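PDB 7MCM: enoyl-CoA hydratase from Mycolicibacterium smegmatis, which probably catalyses the reversible hydration of the double bond in trans-2-enoyl-CoA thioesters during fatty acid oxidation. Local coordinates for residues Ile21-Pro24 with Asp25-Asn28; Asp175-Asp178 with Ala179-Leu183; Arg227-Ser230 with Leu231-Leu235. All coordinates share one frame; numbering follows the deposited sequence.

The three contacts are each local, partly buried and well away from the chain's centre, and none touches another. Contact 1 follows a strand of the larger sheet and builds a loop around a buried asparagine amide, without meeting another subunit. Contacts 2 and 3 are both helix N-caps, about 33 Å apart between centres, yet their chemistry differs. In 175-183 a carboxylate takes two donors where a short strand passes into a helix. In 227-235 a neutral serine hydroxyl does the capping, with a water bridging Ser-230 N and Ser-233 OG beside it, at a place where several subunits of the hexamer meet.

Contact 1: residues Ile21-Pro24 with Asp25-Asn28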
loop_
_atom_site.group_PDB
_atom_site.type_symbol
_atom_site.label_atom_id
_atom_site.label_comp_id
_atom_site.label_asym_id
_atom_site.label_seq_id
_atom_site.Cartn_x
_atom_site.Cartn_y
_atom_site.Cartn_z
ATOM N N ILE B 21 -6.180 7.204 34.305
ATOM C CA ILE B 21 -7.403 6.422 34.195
ATOM C C ILE B 21 -7.933 6.161 35.590
ATOM O O ILE B 21 -7.200 5.679 36.461
ATOM C CB ILE B 21 -7.121 5.098 33.470
ATOM C CG1 ILE B 21 -6.487 5.353 32.098
ATOM C CG2 ILE B 21 -8.417 4.252 33.374
ATOM C CD1 ILE B 21 -5.857 4.106 31.481
ATOM N N ASP B 22 -9.214 6.493 35.826
ATOM C CA ASP B 22 -9.759 6.373 37.185
ATOM C C ASP B 22 -11.189 5.810 37.106
ATOM O O ASP B 22 -12.183 6.529 37.215
ATOM C CB ASP B 22 -9.695 7.723 37.919
ATOM C CG ASP B 22 -9.808 7.586 39.446
ATOM O OD1 ASP B 22 -10.027 6.456 39.939
ATOM O OD2 ASP B 22 -9.665 8.611 40.155
ATOM N N VAL B 23 -11.290 4.494 36.924
ATOM C CA VAL B 23 -12.578 3.802 36.929
ATOM C C VAL B 23 -12.516 2.761 38.041
ATOM O O VAL B 23 -12.307 1.570 37.767
ATOM C CB VAL B 23 -12.887 3.182 35.555
ATOM C CG1 VAL B 23 -14.298 2.625 35.503
ATOM C CG2 VAL B 23 -12.698 4.218 34.457
ATOM N N PRO B 24 -12.659 3.168 39.306
ATOM C CA PRO B 24 -12.351 2.256 40.414
ATOM C C PRO B 24 -13.347 1.123 40.588
ATOM O O PRO B 24 -12.995 0.123 41.218
ATOM C CB PRO B 24 -12.366 3.179 41.644
ATOM C CG PRO B 24 -13.307 4.271 41.273
ATOM C CD PRO B 24 -13.085 4.497 39.789
ATOM N N ASP B 25 -14.579 1.254 40.101
ATOM C CA ASP B 25 -15.539 0.168 40.227
ATOM C C ASP B 25 -15.387 -0.890 39.138
ATOM O O ASP B 25 -16.132 -1.878 39.151
ATOM C CB ASP B 25 -16.968 0.731 40.262
ATOM C CG ASP B 25 -17.294 1.608 39.055
ATOM O OD1 ASP B 25 -16.368 2.217 38.482
ATOM O OD2 ASP B 25 -18.492 1.709 38.707
ATOM N N ALA B 26 -14.431 -0.721 38.218
ATOM C CA ALA B 26 -14.190 -1.681 37.146
ATOM C C ALA B 26 -12.697 -1.797 36.823
ATOM O O ALA B 26 -12.332 -2.095 35.683
ATOM C CB ALA B 26 -14.977 -1.312 35.885
ATOM N N ALA B 27 -11.830 -1.583 37.815
ATOM C CA ALA B 27 -10.392 -1.820 37.677
ATOM C C ALA B 27 -9.813 -1.095 36.463
ATOM O O ALA B 27 -9.058 -1.659 35.669
ATOM C CB ALA B 27 -10.095 -3.318 37.617
ATOM N N ASN B 28 -10.211 0.171 36.314
ATOM C CA ASN B 28 -9.690 1.082 35.294
ATOM C C ASN B 28 -9.978 0.589 33.879
ATOM O O ASN B 28 -9.206 0.857 32.955
ATOM C CB ASN B 28 -8.189 1.336 35.485
ATOM C CG ASN B 28 -7.905 2.150 36.721
ATOM O OD1 ASN B 28 -8.825 2.734 37.318
ATOM N ND2 ASN B 28 -6.638 2.190 37.132
HETATM O O HOH W 1 -9.305 3.385 39.859
#
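Asn-28 reaches back to Val-23 because its CG stands beside its own backbone N (chi1 -69°), which brings the amide back against the preceding chain. Ile-21 has CG1 beside its backbone N (chi1 -56°), which leaves CG2 anti to that N and 3.6 Å from Asn-28 CB. The amide oxygen then accepts a hydrogen bond from the backbone N-H of Val-23, with N to Asn-28 OD1 at 3.1 Å and the donor tilted somewhat from the amide plane. The same OD1 accepts from a water at 2.7 Å, and this water also donates to Asp-22 OD1, tying the carboxylate to the amide. The amide nitrogen is engaged elsewhere: ND2 donates to the carbonyls of Ala-60 and Phe-63, so both ends of the buried side chain are held and its rotation is fixed.

The segment leads out of strand 16-21 of the crotonase-fold sheet toward helix 33-48, and its bend is a type I beta turn, Val-23 to Ala-26, with Pro-24 and Asp-25 at the corners. Val-23 O closes the turn by accepting Ala-26 N at 3.2 Å, and on the other face of its carbonyl plane it accepts Asn-28 N at 2.9 Å. Ala-27 and Asn-28 both adopt left-handed backbone conformations, which wrap the chain back. Val-23 CG1 rests 4.0 Å from Ala-26 CB and 3.7 Å from Asp-25 OD1.

Contact 2: residues Asp175-Asp178 with Ala179-Leu183; sequences DRVD and AATAL
Asp-178 leans over the start of the helix that Thr-181 belongs to, and its side chain can be followed outward from CB. CB stands just before Ala-179 N, the first amide of the helix, a closeness set by the covalent chain. CG sits between the backbone N and the carbonyl carbon (chi1 62°), a rotation that carries the carboxylate forward over the first turn. OD1 is the working atom: Thr-181 N meets it at 2.8 Å, nearly in line with its C-O bond, while Thr-181 OG1 donates to it at 2.6 Å from the syn side, 32° out of the carboxylate plane. OD2 stays farther off, 3.9 Å from Thr-181 OG1.

This is an N-cap, at the passage from strand 177-178, which pairs with strand 138-140, into helix 179-185. The amide ends gathered there would be expected to stabilise the negative charge. Beneath the cap, Val-177 and Ala-182 form a small hydrophobic staple, with Val-177 CG1 4.2 Å from Ala-182 CB and 3.8 Å from Thr-181 CB. Asp-178 O receives Ala-182 N at 2.9 Å, the first bond of the regular helical pattern. Just upstream, Asp-175 makes salt bridges to Arg-207 and Lys-210 of a neighbouring subunit.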
loop_
_atom_site.group_PDB
_atom_site.type_symbol
_atom_site.label_atom_id
_atom_site.label_comp_id
_atom_site.label_asym_id
_atom_site.label_seq_id
_atom_site.Cartn_x
_atom_site.Cartn_y
_atom_site.Cartn_z
ATOM N N ASP B 175 -1.436 -15.480 27.257
ATOM C CA ASP B 175 -0.845 -15.592 28.582
ATOM C C ASP B 175 -0.223 -14.267 29.024
ATOM O O ASP B 175 0.109 -13.397 28.215
ATOM C CB ASP B 175 0.222 -16.685 28.597
ATOM C CG ASP B 175 -0.350 -18.053 28.352
ATOM O OD1 ASP B 175 -1.583 -18.229 28.489
ATOM O OD2 ASP B 175 0.437 -18.966 28.027
ATOM N N ARG B 176 -0.032 -14.140 30.331
ATOM C CA ARG B 176 0.502 -12.911 30.905
ATOM C C ARG B 176 1.999 -12.810 30.664
ATOM O O ARG B 176 2.718 -13.804 30.755
ATOM C CB ARG B 176 0.231 -12.861 32.403
ATOM C CG ARG B 176 -1.235 -12.780 32.775
ATOM C CD ARG B 176 -1.389 -12.770 34.288
ATOM N NE ARG B 176 -2.771 -12.548 34.707
ATOM C CZ ARG B 176 -3.143 -12.350 35.965
ATOM N NH1 ARG B 176 -2.258 -12.337 36.951
ATOM N NH2 ARG B 176 -4.435 -12.166 36.241
ATOM N N VAL B 177 2.463 -11.591 30.405
ATOM C CA VAL B 177 3.870 -11.264 30.188
ATOM C C VAL B 177 4.285 -10.307 31.306
ATOM O O VAL B 177 3.733 -9.202 31.417
ATOM C CB VAL B 177 4.079 -10.627 28.804
ATOM C CG1 VAL B 177 5.546 -10.178 28.577
ATOM C CG2 VAL B 177 3.580 -11.570 27.707
ATOM N N ASP B 178 5.234 -10.726 32.144
ATOM C CA ASP B 178 5.594 -9.890 33.282
ATOM C C ASP B 178 6.510 -8.753 32.821
ATOM O O ASP B 178 6.850 -8.644 31.643
ATOM C CB ASP B 178 6.209 -10.734 34.407
ATOM C CG ASP B 178 7.510 -11.428 34.004
ATOM O OD1 ASP B 178 8.114 -11.078 32.973
ATOM O OD2 ASP B 178 7.937 -12.342 34.736
ATOM N N ALA B 179 6.885 -7.873 33.758
ATOM C CA ALA B 179 7.617 -6.663 33.391
ATOM C C ALA B 179 8.991 -6.996 32.824
ATOM O O ALA B 179 9.430 -6.395 31.832
ATOM C CB ALA B 179 7.744 -5.743 34.605
ATOM N N ALA B 180 9.693 -7.940 33.450
ATOM C CA ALA B 180 11.030 -8.292 32.994
ATOM C C ALA B 180 10.992 -8.886 31.595
ATOM O O ALA B 180 11.841 -8.565 30.754
ATOM C CB ALA B 180 11.685 -9.258 33.979
ATOM N N THR B 181 10.030 -9.771 31.331
ATOM C CA THR B 181 9.891 -10.322 29.986
ATOM C C THR B 181 9.521 -9.231 28.994
ATOM O O THR B 181 10.064 -9.175 27.883
ATOM C CB THR B 181 8.844 -11.435 29.976
ATOM O OG1 THR B 181 9.161 -12.393 30.997
ATOM C CG2 THR B 181 8.832 -12.130 28.626
ATOM N N ALA B 182 8.599 -8.349 29.388
ATOM C CA ALA B 182 8.223 -7.213 28.551
ATOM C C ALA B 182 9.438 -6.368 28.196
ATOM O O ALA B 182 9.584 -5.938 27.048
ATOM C CB ALA B 182 7.172 -6.359 29.266
ATOM N N LEU B 183 10.313 -6.110 29.172
ATOM C CA LEU B 183 11.540 -5.371 28.898
ATOM C C LEU B 183 12.407 -6.123 27.900
ATOM O O LEU B 183 12.862 -5.554 26.905
ATOM C CB LEU B 183 12.314 -5.130 30.198
ATOM C CG LEU B 183 13.601 -4.292 30.102
ATOM C CD1 LEU B 183 13.268 -2.857 29.733
ATOM C CD2 LEU B 183 14.381 -4.325 31.405
#

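Contact 3: residues Arg227-Ser230 with Leu231-Leu235; sequences RTAS and LDSTL
Ser-230 and Thr-234 meet at a flat group, the peptide carbonyl of Ser-230, whose oxygen is approached off both faces. Thr-234 N lies on one side of the plane, tilted 25° from it, and bonds to Ser-230 O at 3.2 Å; Thr-234 OG1 lies off the other face and gives a weak bond at 3.5 Å. The motif is an N-cap at the start of helix 231-241: Ser-230 OG, folded back between its backbone N and carbonyl carbon (chi1 67°), accepts from Ser-233 N at 3.0 Å with an N-H...O angle of 157°. A neutral hydroxyl thus satisfies an amide of the first helical turn.

The surroundings are those of a crotonase-family hexamer, in which this corner is shared between chains. Ser-233 OG is hydrogen-bonded to Glu-225 of a neighbouring subunit, while Asp-232 forms a salt bridge with Arg-100 of a different subunit, whose Trp-156 donates from NE1 to Ala-229 O. Within the chain, Ala-229 CB packs on Ser-233 CB at 3.5 Å. A water bridges Ser-230 and Ser-233, accepting from Ser-230 N at 3.0 Å and hydrogen-bonded to Ser-233 OG at 2.7 Å.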
loop_
_atom_site.group_PDB
_atom_site.type_symbol
_atom_site.label_atom_id
_atom_site.label_comp_id
_atom_site.label_asym_id
_atom_site.label_seq_id
_atom_site.Cartn_x
_atom_site.Cartn_y
_atom_site.Cartn_z
ATOM N N ARG B 227 5.017 4.985 9.479
ATOM C CA ARG B 227 4.570 3.623 9.781
ATOM C C ARG B 227 3.962 2.940 8.569
ATOM O O ARG B 227 4.054 1.716 8.438
ATOM C CB ARG B 227 3.561 3.621 10.931
ATOM C CG ARG B 227 4.105 4.247 12.186
ATOM C CD ARG B 227 3.390 3.774 13.435
ATOM N NE ARG B 227 2.096 4.410 13.654
ATOM C CZ ARG B 227 1.470 4.429 14.825
ATOM N NH1 ARG B 227 2.024 3.913 15.915
ATOM N NH2 ARG B 227 0.255 4.968 14.904
ATOM N N THR B 228 3.349 3.691 7.683
ATOM C CA THR B 228 2.652 3.063 6.564
ATOM C C THR B 228 3.084 3.583 5.202
ATOM O O THR B 228 3.159 2.806 4.247
ATOM C CB THR B 228 1.140 3.271 6.718
ATOM O OG1 THR B 228 0.899 4.592 7.221
ATOM C CG2 THR B 228 0.538 2.229 7.657
ATOM N N ALA B 229 3.361 4.874 5.085
ATOM C CA ALA B 229 3.561 5.480 3.782
ATOM C C ALA B 229 4.874 5.026 3.147
ATOM O O ALA B 229 5.787 4.527 3.809
ATOM C CB ALA B 229 3.538 7.003 3.901
ATOM N N SER B 230 4.951 5.201 1.832
ATOM C CA SER B 230 6.174 4.934 1.094
ATOM C C SER B 230 7.275 5.903 1.529
ATOM O O SER B 230 7.031 6.905 2.210
ATOM C CB SER B 230 5.932 5.105 -0.402
ATOM O OG SER B 230 5.667 6.485 -0.665
ATOM N N LEU B 231 8.507 5.609 1.111
ATOM C CA LEU B 231 9.567 6.585 1.331
ATOM C C LEU B 231 9.240 7.902 0.641
ATOM O O LEU B 231 9.419 8.977 1.222
ATOM C CB LEU B 231 10.906 6.031 0.849
ATOM C CG LEU B 231 12.080 7.016 0.870
ATOM C CD1 LEU B 231 12.306 7.614 2.263
ATOM C CD2 LEU B 231 13.325 6.299 0.395
ATOM N N ASP B 232 8.724 7.833 -0.587
ATOM C CA ASP B 232 8.421 9.044 -1.345
ATOM C C ASP B 232 7.409 9.927 -0.618
ATOM O O ASP B 232 7.511 11.160 -0.656
ATOM C CB ASP B 232 7.903 8.672 -2.738
ATOM C CG ASP B 232 9.005 8.166 -3.651
ATOM O OD1 ASP B 232 10.169 8.584 -3.465
ATOM O OD2 ASP B 232 8.706 7.357 -4.557
ATOM N N SER B 233 6.411 9.318 0.017
ATOM C CA SER B 233 5.426 10.093 0.760
ATOM C C SER B 233 6.058 10.802 1.947
ATOM O O SER B 233 5.715 11.953 2.243
ATOM C CB SER B 233 4.291 9.187 1.223
ATOM O OG SER B 233 3.522 8.791 0.109
ATOM N N THR B 234 6.960 10.119 2.659
ATOM C CA THR B 234 7.620 10.740 3.799
ATOM C C THR B 234 8.516 11.886 3.346
ATOM O O THR B 234 8.554 12.944 3.986
ATOM C CB THR B 234 8.417 9.692 4.575
ATOM O OG1 THR B 234 7.519 8.732 5.138
ATOM C CG2 THR B 234 9.263 10.339 5.684
ATOM N N LEU B 235 9.227 11.698 2.228
ATOM C CA LEU B 235 10.077 12.759 1.705
ATOM C C LEU B 235 9.254 13.985 1.323
ATOM O O LEU B 235 9.659 15.119 1.594
ATOM C CB LEU B 235 10.875 12.248 0.503
ATOM C CG LEU B 235 11.961 11.197 0.775
ATOM C CD1 LEU B 235 12.557 10.687 -0.544
ATOM C CD2 LEU B 235 13.043 11.762 1.674
HETATM O O HOH W 2 2.448 6.329 0.547
#